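Local coordinates for iron-chelator utilization protein (Thermobifida fusca TM51, PDB 4YHB) that binds FAD and, as a siderophore-interacting oxidoreductase, probably reduces the iron of ferric siderophores so that the metal can be released and used, at residues A[55-60]-A[82-87]; A[18-23]-A[40-45]. All blocks are in the same frame, centred on the assembly; numbering follows the deposited sequence.

Contact 1: A[55-60]-A[82-87]; sequences KLWFPN and PGVIYR. With FAD (flavin-adenine dinucleotide), chain C.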
ATOM      1  N   LYS A  55      -8.962   1.422   5.829  1.00 16.55           N
ATOM      2  CA  LYS A  55      -9.005   0.248   6.681  1.00 16.36           C
ATOM      3  C   LYS A  55     -10.143  -0.621   6.185  1.00 17.37           C
ATOM      4  O   LYS A  55     -11.288  -0.173   6.088  1.00 17.38           O
ATOM      5  CB  LYS A  55      -9.201   0.619   8.162  1.00 19.94           C
ATOM      6  CG  LYS A  55      -7.913   0.997   8.896  1.00 23.91           C
ATOM      7  CD  LYS A  55      -8.209   1.734  10.208  1.00 26.16           C
ATOM      8  CE  LYS A  55      -6.992   1.721  11.119  1.00 28.14           C
ATOM      9  NZ  LYS A  55      -5.764   2.247  10.453  1.00 26.14           N
ATOM     10  N   LEU A  56      -9.821  -1.861   5.851  1.00 16.88           N
ATOM     11  CA  LEU A  56     -10.829  -2.829   5.456  1.00 17.31           C
ATOM     12  C   LEU A  56     -11.248  -3.661   6.650  1.00 16.66           C
ATOM     13  O   LEU A  56     -10.406  -4.173   7.396  1.00 17.77           O
ATOM     14  CB  LEU A  56     -10.298  -3.746   4.335  1.00 17.13           C
ATOM     15  CG  LEU A  56      -9.954  -3.013   3.038  1.00 18.87           C
ATOM     16  CD1 LEU A  56      -9.503  -4.006   1.957  1.00 16.73           C
ATOM     17  CD2 LEU A  56     -11.133  -2.169   2.539  1.00 16.99           C
ATOM     18  N   TRP A  57     -12.555  -3.830   6.801  1.00 16.34           N
ATOM     19  CA  TRP A  57     -13.124  -4.561   7.924  1.00 18.18           C
ATOM     20  C   TRP A  57     -13.684  -5.896   7.447  1.00 18.60           C
ATOM     21  O   TRP A  57     -14.618  -5.943   6.643  1.00 19.52           O
ATOM     22  CB  TRP A  57     -14.215  -3.713   8.619  1.00 18.40           C
ATOM     23  CG  TRP A  57     -13.655  -2.495   9.319  1.00 18.53           C
ATOM     24  CD1 TRP A  57     -12.921  -1.488   8.756  1.00 20.35           C
ATOM     25  CD2 TRP A  57     -13.793  -2.157  10.711  1.00 19.77           C
ATOM     26  NE1 TRP A  57     -12.591  -0.546   9.715  1.00 18.99           N
ATOM     27  CE2 TRP A  57     -13.110  -0.937  10.916  1.00 19.52           C
ATOM     28  CE3 TRP A  57     -14.433  -2.762  11.798  1.00 22.70           C
ATOM     29  CZ2 TRP A  57     -13.050  -0.312  12.169  1.00 20.95           C
ATOM     30  CZ3 TRP A  57     -14.367  -2.141  13.042  1.00 23.12           C
ATOM     31  CH2 TRP A  57     -13.678  -0.930  13.211  1.00 22.49           C
ATOM     32  N   PHE A  58     -13.093  -6.977   7.951  1.00 19.84           N
ATOM     33  CA  PHE A  58     -13.304  -8.323   7.425  1.00 19.11           C
ATOM     34  C   PHE A  58     -14.267  -9.142   8.286  1.00 19.59           C
ATOM     35  O   PHE A  58     -14.364  -8.919   9.497  1.00 21.64           O
ATOM     36  CB  PHE A  58     -11.958  -9.079   7.333  1.00 16.46           C
ATOM     37  CG  PHE A  58     -10.983  -8.508   6.327  1.00 17.88           C
ATOM     38  CD1 PHE A  58     -10.986  -8.952   5.012  1.00 19.40           C
ATOM     39  CD2 PHE A  58     -10.064  -7.537   6.698  1.00 20.45           C
ATOM     40  CE1 PHE A  58     -10.090  -8.444   4.084  1.00 20.30           C
ATOM     41  CE2 PHE A  58      -9.162  -7.013   5.764  1.00 18.95           C
ATOM     42  CZ  PHE A  58      -9.181  -7.465   4.463  1.00 21.31           C
ATOM     43  N   PRO A  59     -14.939 -10.132   7.675  1.00 22.92           N
ATOM     44  CA  PRO A  59     -15.718 -11.109   8.449  1.00 27.14           C
ATOM     45  C   PRO A  59     -14.802 -12.057   9.219  1.00 33.36           C
ATOM     46  O   PRO A  59     -13.652 -12.246   8.817  1.00 26.48           O
ATOM     47  CB  PRO A  59     -16.498 -11.869   7.373  1.00 25.83           C
ATOM     48  CG  PRO A  59     -15.581 -11.815   6.177  1.00 26.07           C
ATOM     49  CD  PRO A  59     -14.985 -10.422   6.227  1.00 22.11           C
ATOM     50  N   ASN A  60     -15.291 -12.622  10.318  1.00 35.51           N
ATOM     51  CA  ASN A  60     -14.595 -13.720  10.974  1.00 44.07           C
ATOM     52  C   ASN A  60     -14.999 -15.022  10.302  1.00 50.18           C
ATOM     53  O   ASN A  60     -16.175 -15.395  10.322  1.00 56.71           O
ATOM     54  CB  ASN A  60     -14.909 -13.769  12.468  1.00 47.32           C
ATOM     55  CG  ASN A  60     -14.102 -14.827  13.205  1.00 50.68           C
ATOM     56  OD1 ASN A  60     -14.004 -15.976  12.771  1.00 55.78           O
ATOM     57  ND2 ASN A  60     -13.511 -14.437  14.324  1.00 45.36           N
ATOM     58  N   PRO A  82     -14.859  -6.045  20.606  1.00 40.19           N
ATOM     59  CA  PRO A  82     -14.449  -7.429  20.351  1.00 39.92           C
ATOM     60  C   PRO A  82     -14.955  -7.923  18.993  1.00 36.72           C
ATOM     61  O   PRO A  82     -16.016  -7.493  18.528  1.00 39.46           O
ATOM     62  CB  PRO A  82     -15.085  -8.207  21.510  1.00 43.12           C
ATOM     63  CG  PRO A  82     -16.237  -7.363  21.949  1.00 41.54           C
ATOM     64  CD  PRO A  82     -15.832  -5.937  21.709  1.00 37.48           C
ATOM     65  N   GLY A  83     -14.178  -8.794  18.353  1.00 37.18           N
ATOM     66  CA  GLY A  83     -14.560  -9.376  17.076  1.00 34.22           C
ATOM     67  C   GLY A  83     -14.169  -8.587  15.831  1.00 33.04           C
ATOM     68  O   GLY A  83     -14.349  -9.071  14.711  1.00 31.55           O
ATOM     69  N   VAL A  84     -13.649  -7.374  15.999  1.00 28.29           N
ATOM     70  CA  VAL A  84     -13.305  -6.570  14.828  1.00 23.46           C
ATOM     71  C   VAL A  84     -12.039  -7.104  14.166  1.00 22.91           C
ATOM     72  O   VAL A  84     -11.095  -7.525  14.830  1.00 23.66           O
ATOM     73  CB  VAL A  84     -13.101  -5.077  15.169  1.00 25.11           C
ATOM     74  CG1 VAL A  84     -14.402  -4.469  15.708  1.00 26.11           C
ATOM     75  CG2 VAL A  84     -11.969  -4.901  16.166  1.00 26.82           C
ATOM     76  N   ILE A  85     -12.039  -7.091  12.842  1.00 18.72           N
ATOM     77  CA  ILE A  85     -10.861  -7.468  12.071  1.00 22.10           C
ATOM     78  C   ILE A  85     -10.637  -6.411  11.022  1.00 21.28           C
ATOM     79  O   ILE A  85     -11.238  -6.470   9.959  1.00 20.88           O
ATOM     80  CB  ILE A  85     -11.021  -8.832  11.379  1.00 22.81           C
ATOM     81  CG1 ILE A  85     -11.408  -9.909  12.395  1.00 25.32           C
ATOM     82  CG2 ILE A  85      -9.700  -9.221  10.645  1.00 19.68           C
ATOM     83  CD1 ILE A  85     -11.781 -11.241  11.775  1.00 26.26           C
ATOM     84  N   TYR A  86      -9.808  -5.419  11.329  1.00 18.98           N
ATOM     85  CA  TYR A  86      -9.557  -4.368  10.363  1.00 19.94           C
ATOM     86  C   TYR A  86      -8.065  -4.331  10.049  1.00 19.00           C
ATOM     87  O   TYR A  86      -7.238  -4.656  10.904  1.00 18.78           O
ATOM     88  CB  TYR A  86     -10.066  -3.004  10.868  1.00 21.39           C
ATOM     89  CG  TYR A  86      -9.398  -2.503  12.131  1.00 22.21           C
ATOM     90  CD1 TYR A  86      -8.211  -1.794  12.074  1.00 21.29           C
ATOM     91  CD2 TYR A  86      -9.965  -2.737  13.383  1.00 22.95           C
ATOM     92  CE1 TYR A  86      -7.591  -1.340  13.225  1.00 23.89           C
ATOM     93  CE2 TYR A  86      -9.344  -2.291  14.543  1.00 25.73           C
ATOM     94  CZ  TYR A  86      -8.159  -1.595  14.455  1.00 26.64           C
ATOM     95  OH  TYR A  86      -7.537  -1.138  15.596  1.00 35.03           O
ATOM     96  N   ARG A  87      -7.738  -3.947   8.816  1.00 17.15           N
ATOM     97  CA  ARG A  87      -6.357  -3.936   8.326  1.00 17.12           C
ATOM     98  C   ARG A  87      -6.204  -2.824   7.300  1.00 20.54           C
ATOM     99  O   ARG A  87      -7.154  -2.516   6.576  1.00 19.65           O
ATOM    100  CB  ARG A  87      -5.975  -5.278   7.668  1.00 18.53           C
ATOM    101  CG  ARG A  87      -6.241  -6.541   8.491  1.00 18.01           C
ATOM    102  CD  ARG A  87      -5.251  -6.674   9.616  1.00 17.43           C
ATOM    103  NE  ARG A  87      -5.319  -7.969  10.290  1.00 20.07           N
ATOM    104  CZ  ARG A  87      -5.912  -8.177  11.464  1.00 21.59           C
ATOM    105  NH1 ARG A  87      -6.517  -7.179  12.093  1.00 18.37           N
ATOM    106  NH2 ARG A  87      -5.890  -9.388  12.012  1.00 22.44           N
TER
HETATM  107  PA  FAD C 301      -2.209 -10.015  10.187  1.00 21.82           P
HETATM  108  O1A FAD C 301      -3.292 -10.561  11.129  1.00 20.87           O
HETATM  109  O2A FAD C 301      -2.011  -8.462  10.366  1.00 17.84           O
HETATM  110  O5B FAD C 301      -0.803 -10.668  10.623  1.00 21.56           O
HETATM  111  C5B FAD C 301      -0.718 -12.012  10.930  1.00 21.87           C
HETATM  112  C4B FAD C 301       0.716 -12.508  10.662  1.00 22.20           C
HETATM  113  O4B FAD C 301       1.024 -12.516   9.294  1.00 23.45           O
HETATM  114  C3B FAD C 301       1.741 -11.684  11.318  1.00 23.19           C
HETATM  115  O3B FAD C 301       2.717 -12.564  11.773  1.00 26.54           O
HETATM  116  C2B FAD C 301       2.254 -10.858  10.277  1.00 20.03           C
HETATM  117  O2B FAD C 301       3.629 -10.523  10.421  1.00 22.20           O
HETATM  118  C1B FAD C 301       2.121 -11.693   9.074  1.00 21.50           C
HETATM  119  N9A FAD C 301       1.901 -10.965   7.831  1.00 20.62           N
HETATM  120  C8A FAD C 301       1.126  -9.874   7.655  1.00 21.27           C
HETATM  121  N7A FAD C 301       1.171  -9.518   6.364  1.00 21.62           N
HETATM  122  C5A FAD C 301       1.947 -10.414   5.710  1.00 18.92           C
HETATM  123  C6A FAD C 301       2.355 -10.564   4.385  1.00 22.14           C
HETATM  124  N6A FAD C 301       1.902  -9.647   3.398  1.00 17.97           N
HETATM  125  N1A FAD C 301       3.164 -11.583   4.050  1.00 21.45           N
HETATM  126  C2A FAD C 301       3.590 -12.463   4.981  1.00 21.59           C
HETATM  127  N3A FAD C 301       3.218 -12.349   6.260  1.00 22.61           N
HETATM  128  C4A FAD C 301       2.416 -11.330   6.642  1.00 21.02           C
HETATM  129  N1  FAD C 301      -0.958  -5.044   2.132  1.00 15.73           N
HETATM  130  C2  FAD C 301      -1.381  -5.464   0.939  1.00 17.67           C
HETATM  131  O2  FAD C 301      -1.377  -6.658   0.677  1.00 15.75           O
HETATM  132  N3  FAD C 301      -1.816  -4.529   0.039  1.00 16.35           N
HETATM  133  C4  FAD C 301      -1.827  -3.210   0.327  1.00 16.61           C
HETATM  134  O4  FAD C 301      -2.237  -2.426  -0.518  1.00 16.97           O
HETATM  135  C4X FAD C 301      -1.381  -2.743   1.564  1.00 16.94           C
HETATM  136  N5  FAD C 301      -1.363  -1.404   1.912  1.00 19.03           N
HETATM  137  C5X FAD C 301      -0.933  -1.030   3.139  1.00 17.54           C
HETATM  138  C6  FAD C 301      -0.921   0.322   3.499  1.00 19.70           C
HETATM  139  C7  FAD C 301      -0.528   0.682   4.627  1.00 18.41           C
HETATM  140  C7M FAD C 301      -0.561   2.197   4.904  1.00 17.84           C
HETATM  141  C8  FAD C 301      -0.126  -0.048   5.548  1.00 16.34           C
HETATM  142  C8M FAD C 301       0.352   0.437   6.887  1.00 20.12           C
HETATM  143  C9  FAD C 301      -0.075  -1.404   5.362  1.00 17.20           C
HETATM  144  C9A FAD C 301      -0.495  -2.101   4.069  1.00 15.71           C
HETATM  145  N10 FAD C 301      -0.510  -3.374   3.707  1.00 18.08           N
HETATM  146  C10 FAD C 301      -0.939  -3.731   2.477  1.00 16.31           C
HETATM  147  C1' FAD C 301      -0.042  -4.408   4.656  1.00 15.48           C
HETATM  148  C2' FAD C 301      -1.160  -5.050   5.417  1.00 16.98           C
HETATM  149  O2' FAD C 301      -1.815  -4.100   6.160  1.00 17.67           O
HETATM  150  C3' FAD C 301      -0.546  -6.170   6.329  1.00 19.30           C
HETATM  151  O3' FAD C 301       0.155  -7.038   5.497  1.00 16.51           O
HETATM  152  C4' FAD C 301      -1.520  -6.863   7.244  1.00 20.18           C
HETATM  153  O4' FAD C 301      -0.851  -7.435   8.286  1.00 19.00           O
HETATM  154  C5' FAD C 301      -2.316  -7.982   6.553  1.00 18.16           C
HETATM  155  O5' FAD C 301      -3.449  -8.385   7.283  1.00 19.43           O
HETATM  156  P   FAD C 301      -3.506  -9.908   7.704  1.00 19.29           P
HETATM  157  O1P FAD C 301      -4.818  -9.970   8.518  1.00 20.74           O
HETATM  158  O2P FAD C 301      -3.257 -10.683   6.381  1.00 19.95           O
HETATM  159  O3P FAD C 301      -2.532 -10.606   8.734  1.00 22.02           O
HETATM  160  O   HOH W   1     -14.291  -6.645  11.113  1.00 22.97           O
HETATM  161  O   HOH W   2     -15.680  -9.219  12.003  1.00 33.04           O

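Contact 2: A[18-23]-A[40-45]; sequences RLLEVV and SDIAGL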
ATOM      1  N   ARG A  18     -18.405   2.839   5.218  1.00 25.70           N
ATOM      2  CA  ARG A  18     -18.960   2.372   3.961  1.00 22.93           C
ATOM      3  C   ARG A  18     -19.014   0.855   3.937  1.00 25.77           C
ATOM      4  O   ARG A  18     -18.107   0.178   4.440  1.00 27.62           O
ATOM      5  CB  ARG A  18     -18.138   2.899   2.774  1.00 21.39           C
ATOM      6  CG  ARG A  18     -18.112   4.414   2.652  1.00 26.19           C
ATOM      7  CD  ARG A  18     -17.333   4.884   1.420  1.00 28.58           C
ATOM      8  NE  ARG A  18     -17.679   6.266   1.091  1.00 27.06           N
ATOM      9  CZ  ARG A  18     -17.135   7.329   1.678  1.00 32.64           C
ATOM     10  NH1 ARG A  18     -16.217   7.165   2.622  1.00 30.38           N
ATOM     11  NH2 ARG A  18     -17.513   8.555   1.334  1.00 33.77           N
ATOM     12  N   LEU A  19     -20.078   0.316   3.361  1.00 23.89           N
ATOM     13  CA  LEU A  19     -20.138  -1.115   3.091  1.00 25.19           C
ATOM     14  C   LEU A  19     -20.050  -1.326   1.588  1.00 24.92           C
ATOM     15  O   LEU A  19     -20.938  -0.905   0.851  1.00 22.96           O
ATOM     16  CB  LEU A  19     -21.420  -1.732   3.655  1.00 28.06           C
ATOM     17  CG  LEU A  19     -21.564  -3.247   3.454  1.00 28.15           C
ATOM     18  CD1 LEU A  19     -20.456  -4.005   4.166  1.00 21.16           C
ATOM     19  CD2 LEU A  19     -22.939  -3.734   3.911  1.00 34.78           C
ATOM     20  N   LEU A  20     -18.973  -1.961   1.126  1.00 20.82           N
ATOM     21  CA  LEU A  20     -18.783  -2.137  -0.307  1.00 19.67           C
ATOM     22  C   LEU A  20     -18.763  -3.607  -0.673  1.00 19.83           C
ATOM     23  O   LEU A  20     -18.516  -4.465   0.165  1.00 20.18           O
ATOM     24  CB  LEU A  20     -17.491  -1.463  -0.774  1.00 21.33           C
ATOM     25  CG  LEU A  20     -17.390   0.044  -0.567  1.00 21.74           C
ATOM     26  CD1 LEU A  20     -16.102   0.546  -1.176  1.00 19.08           C
ATOM     27  CD2 LEU A  20     -18.598   0.759  -1.206  1.00 23.12           C
ATOM     28  N   GLU A  21     -19.016  -3.885  -1.947  1.00 20.90           N
ATOM     29  CA  GLU A  21     -19.185  -5.254  -2.423  1.00 19.85           C
ATOM     30  C   GLU A  21     -18.218  -5.521  -3.556  1.00 18.72           C
ATOM     31  O   GLU A  21     -18.006  -4.657  -4.402  1.00 19.84           O
ATOM     32  CB  GLU A  21     -20.634  -5.472  -2.885  1.00 23.33           C
ATOM     33  CG  GLU A  21     -20.937  -6.847  -3.443  1.00 28.56           C
ATOM     34  CD  GLU A  21     -22.417  -6.994  -3.789  1.00 34.16           C
ATOM     35  OE1 GLU A  21     -23.242  -6.272  -3.188  1.00 39.38           O
ATOM     36  OE2 GLU A  21     -22.745  -7.829  -4.656  1.00 37.97           O
ATOM     37  N   VAL A  22     -17.621  -6.711  -3.559  1.00 21.75           N
ATOM     38  CA  VAL A  22     -16.710  -7.096  -4.632  1.00 19.81           C
ATOM     39  C   VAL A  22     -17.475  -7.199  -5.956  1.00 20.23           C
ATOM     40  O   VAL A  22     -18.460  -7.926  -6.070  1.00 21.77           O
ATOM     41  CB  VAL A  22     -16.017  -8.431  -4.332  1.00 22.08           C
ATOM     42  CG1 VAL A  22     -15.095  -8.819  -5.483  1.00 17.41           C
ATOM     43  CG2 VAL A  22     -15.241  -8.364  -3.012  1.00 21.88           C
ATOM     44  N   VAL A  23     -17.024  -6.466  -6.959  1.00 17.20           N
ATOM     45  CA  VAL A  23     -17.628  -6.569  -8.284  1.00 20.43           C
ATOM     46  C   VAL A  23     -16.726  -7.333  -9.265  1.00 21.62           C
ATOM     47  O   VAL A  23     -17.208  -8.174 -10.032  1.00 20.08           O
ATOM     48  CB  VAL A  23     -17.939  -5.184  -8.842  1.00 23.97           C
ATOM     49  CG1 VAL A  23     -18.610  -5.305 -10.193  1.00 29.16           C
ATOM     50  CG2 VAL A  23     -18.844  -4.414  -7.848  1.00 26.91           C
ATOM     51  N   SER A  40     -23.430   1.769  -3.642  1.00 28.27           N
ATOM     52  CA  SER A  40     -23.833   3.161  -3.483  1.00 28.74           C
ATOM     53  C   SER A  40     -23.096   3.883  -2.350  1.00 26.77           C
ATOM     54  O   SER A  40     -22.957   5.107  -2.391  1.00 27.01           O
ATOM     55  CB  SER A  40     -25.354   3.252  -3.257  1.00 33.44           C
ATOM     56  OG  SER A  40     -25.756   2.475  -2.139  1.00 36.57           O
ATOM     57  N   ASP A  41     -22.603   3.153  -1.348  1.00 26.63           N
ATOM     58  CA  ASP A  41     -21.849   3.814  -0.272  1.00 29.81           C
ATOM     59  C   ASP A  41     -20.578   4.495  -0.785  1.00 26.96           C
ATOM     60  O   ASP A  41     -20.002   5.323  -0.085  1.00 28.15           O
ATOM     61  CB  ASP A  41     -21.464   2.834   0.852  1.00 26.64           C
ATOM     62  CG  ASP A  41     -22.604   2.548   1.803  1.00 31.56           C
ATOM     63  OD1 ASP A  41     -23.684   3.156   1.622  1.00 34.49           O
ATOM     64  OD2 ASP A  41     -22.420   1.736   2.748  1.00 25.21           O
ATOM     65  N   ILE A  42     -20.138   4.169  -2.000  1.00 28.87           N
ATOM     66  CA  ILE A  42     -18.872   4.724  -2.488  1.00 25.62           C
ATOM     67  C   ILE A  42     -18.992   6.221  -2.792  1.00 26.36           C
ATOM     68  O   ILE A  42     -17.985   6.908  -2.972  1.00 24.91           O
ATOM     69  CB  ILE A  42     -18.354   3.973  -3.739  1.00 26.92           C
ATOM     70  CG1 ILE A  42     -16.821   4.023  -3.787  1.00 29.51           C
ATOM     71  CG2 ILE A  42     -18.950   4.531  -5.018  1.00 28.12           C
ATOM     72  CD1 ILE A  42     -16.210   3.154  -4.869  1.00 22.77           C
ATOM     73  N   ALA A  43     -20.224   6.734  -2.821  1.00 32.36           N
ATOM     74  CA  ALA A  43     -20.446   8.171  -2.964  1.00 25.52           C
ATOM     75  C   ALA A  43     -19.640   8.978  -1.959  1.00 26.46           C
ATOM     76  O   ALA A  43     -19.598   8.653  -0.765  1.00 25.84           O
ATOM     77  CB  ALA A  43     -21.940   8.503  -2.812  1.00 31.25           C
ATOM     78  N   GLY A  44     -18.994  10.031  -2.451  1.00 26.10           N
ATOM     79  CA  GLY A  44     -18.230  10.925  -1.603  1.00 30.01           C
ATOM     80  C   GLY A  44     -16.809  10.464  -1.329  1.00 31.65           C
ATOM     81  O   GLY A  44     -16.012  11.196  -0.742  1.00 32.75           O
ATOM     82  N   LEU A  45     -16.484   9.242  -1.731  1.00 27.19           N
ATOM     83  CA  LEU A  45     -15.126   8.743  -1.507  1.00 27.98           C
ATOM     84  C   LEU A  45     -14.125   9.565  -2.319  1.00 27.74           C
ATOM     85  O   LEU A  45     -14.387   9.898  -3.471  1.00 29.25           O
ATOM     86  CB  LEU A  45     -15.028   7.252  -1.865  1.00 30.03           C
ATOM     87  CG  LEU A  45     -13.682   6.552  -1.617  1.00 29.31           C
ATOM     88  CD1 LEU A  45     -13.377   6.494  -0.133  1.00 27.37           C
ATOM     89  CD2 LEU A  45     -13.676   5.143  -2.223  1.00 29.26           C
TER
HETATM   90  O   HOH W   3     -22.470   0.578  -0.865  1.00 32.60           O

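Contact 1: A[55-60]-A[82-87]
With CG anti to its carbonyl carbon (chi1 -68°), the Trp-57 ring leaves its strand the same way as that of Tyr-86, whose CG sits between backbone N and carbonyl carbon (chi1 62°). Their non-hydrogen-bonded pairing brings Tyr-86 CB over one indole face, 3.6 Å from the centroid of the Trp-57 five-membered ring, a CH-pi contact; the Trp-57 six-membered ring and the Tyr-86 ring are tilted by 29° with centroids 5.2 Å apart, hardly overlapping. Val-84 CG1 meets Trp-57 CZ3 at 3.5 Å, and the aliphatic part of Lys-55 runs alongside Tyr-86. Leu-56 and Arg-87 form a hydrogen-bonded antiparallel pair, and Phe-58 N reaches Ile-85 O at 2.8 Å. Arginine suits position 87 because its guanidinium serves several acceptors: Arg-87 NE bonds FAD O1P at 2.7 Å, Arg-87 NH2 bonds FAD O1A at 3.0 Å, and NH1 turns back to Tyr-86 O. A leucine in place of Arg-87 would probably leave the FAD diphosphate without this charged partner and the carbonyl of Tyr-86 without its NH1 donor. Strand 53-57 lies between strands 86-95 and 125-129 of the barrel; Leu-56 and Phe-58 pack on Leu-126 and Phe-105, while Pro-112 of helix 112-118 touches Ile-85 and Arg-87.

Contact 2: A[18-23]-A[40-45]
Asp-41 meets both Arg-18 and Leu-19, and the 3-10 turn of residues 40-42 presents it to strand 17-29. Its CG lies anti to the carbonyl carbon (chi1 -79°), and OD2 accepts the backbone N-H of Leu-19 through its anti lone pair, Leu-19 N to Asp-41 OD2 being 2.8 Å and nearly straight at 171°. A water bridges the same two residues, accepting from Asp-41 N and donating to Leu-19 O. The carbonyl of Asp-41 takes a weak bond from Arg-18 NE; the aspartate thus meets the arginine through its main chain, while OD2 serves the strand. Ile-42 CB lies 4.1 Å from Leu-20 CD2 and its side chain packs on Phe-94 of strand 86-95, a buried site that suits a branched apolar residue. Ala-43 offers its carbonyl, and Arg-18 NH2 donates to Ala-43 O at 3.0 Å, the acceptor lying in the guanidinium plane. Gly-44 follows with a positive phi (85°); a side chain here would collide with the carbonyl oxygen of Ala-43 and crowd Arg-18 NH2. Leu-45 ends the turn; its CA lies over one guanidinium face, toward the rim, and its CD1 is 4.0 Å from Arg-18 NH1. Residues 42-45 form a type II beta turn, closed by Leu-45 N to Ile-42 O, with the characteristic glycine third; its loop is fastened to the six-stranded antiparallel barrel, as in flavin-binding domains of ferredoxin-reductase-like proteins.

In the fold
Both contacts belong to the antiparallel barrel of the FAD-binding domain and are partly buried; their centres lie about 17 Å apart and they do not touch. Strand 125-129 connects them, since it pairs with strand 53-57 of contact 1 and with strand 17-29 of contact 2. Contact 1 joins the ends of neighbouring strands by main-chain bonds and aromatic packing, with none of its touching residues exposed. Contact 2 instead fastens a loop to a strand, through side-chain-to-backbone bonds, and three of its touching residues are exposed. Both use bridging water. Each uses an arginine differently: Arg-87 donates to the cofactor's phosphates, whereas Arg-18 is taken up by loop carbonyls.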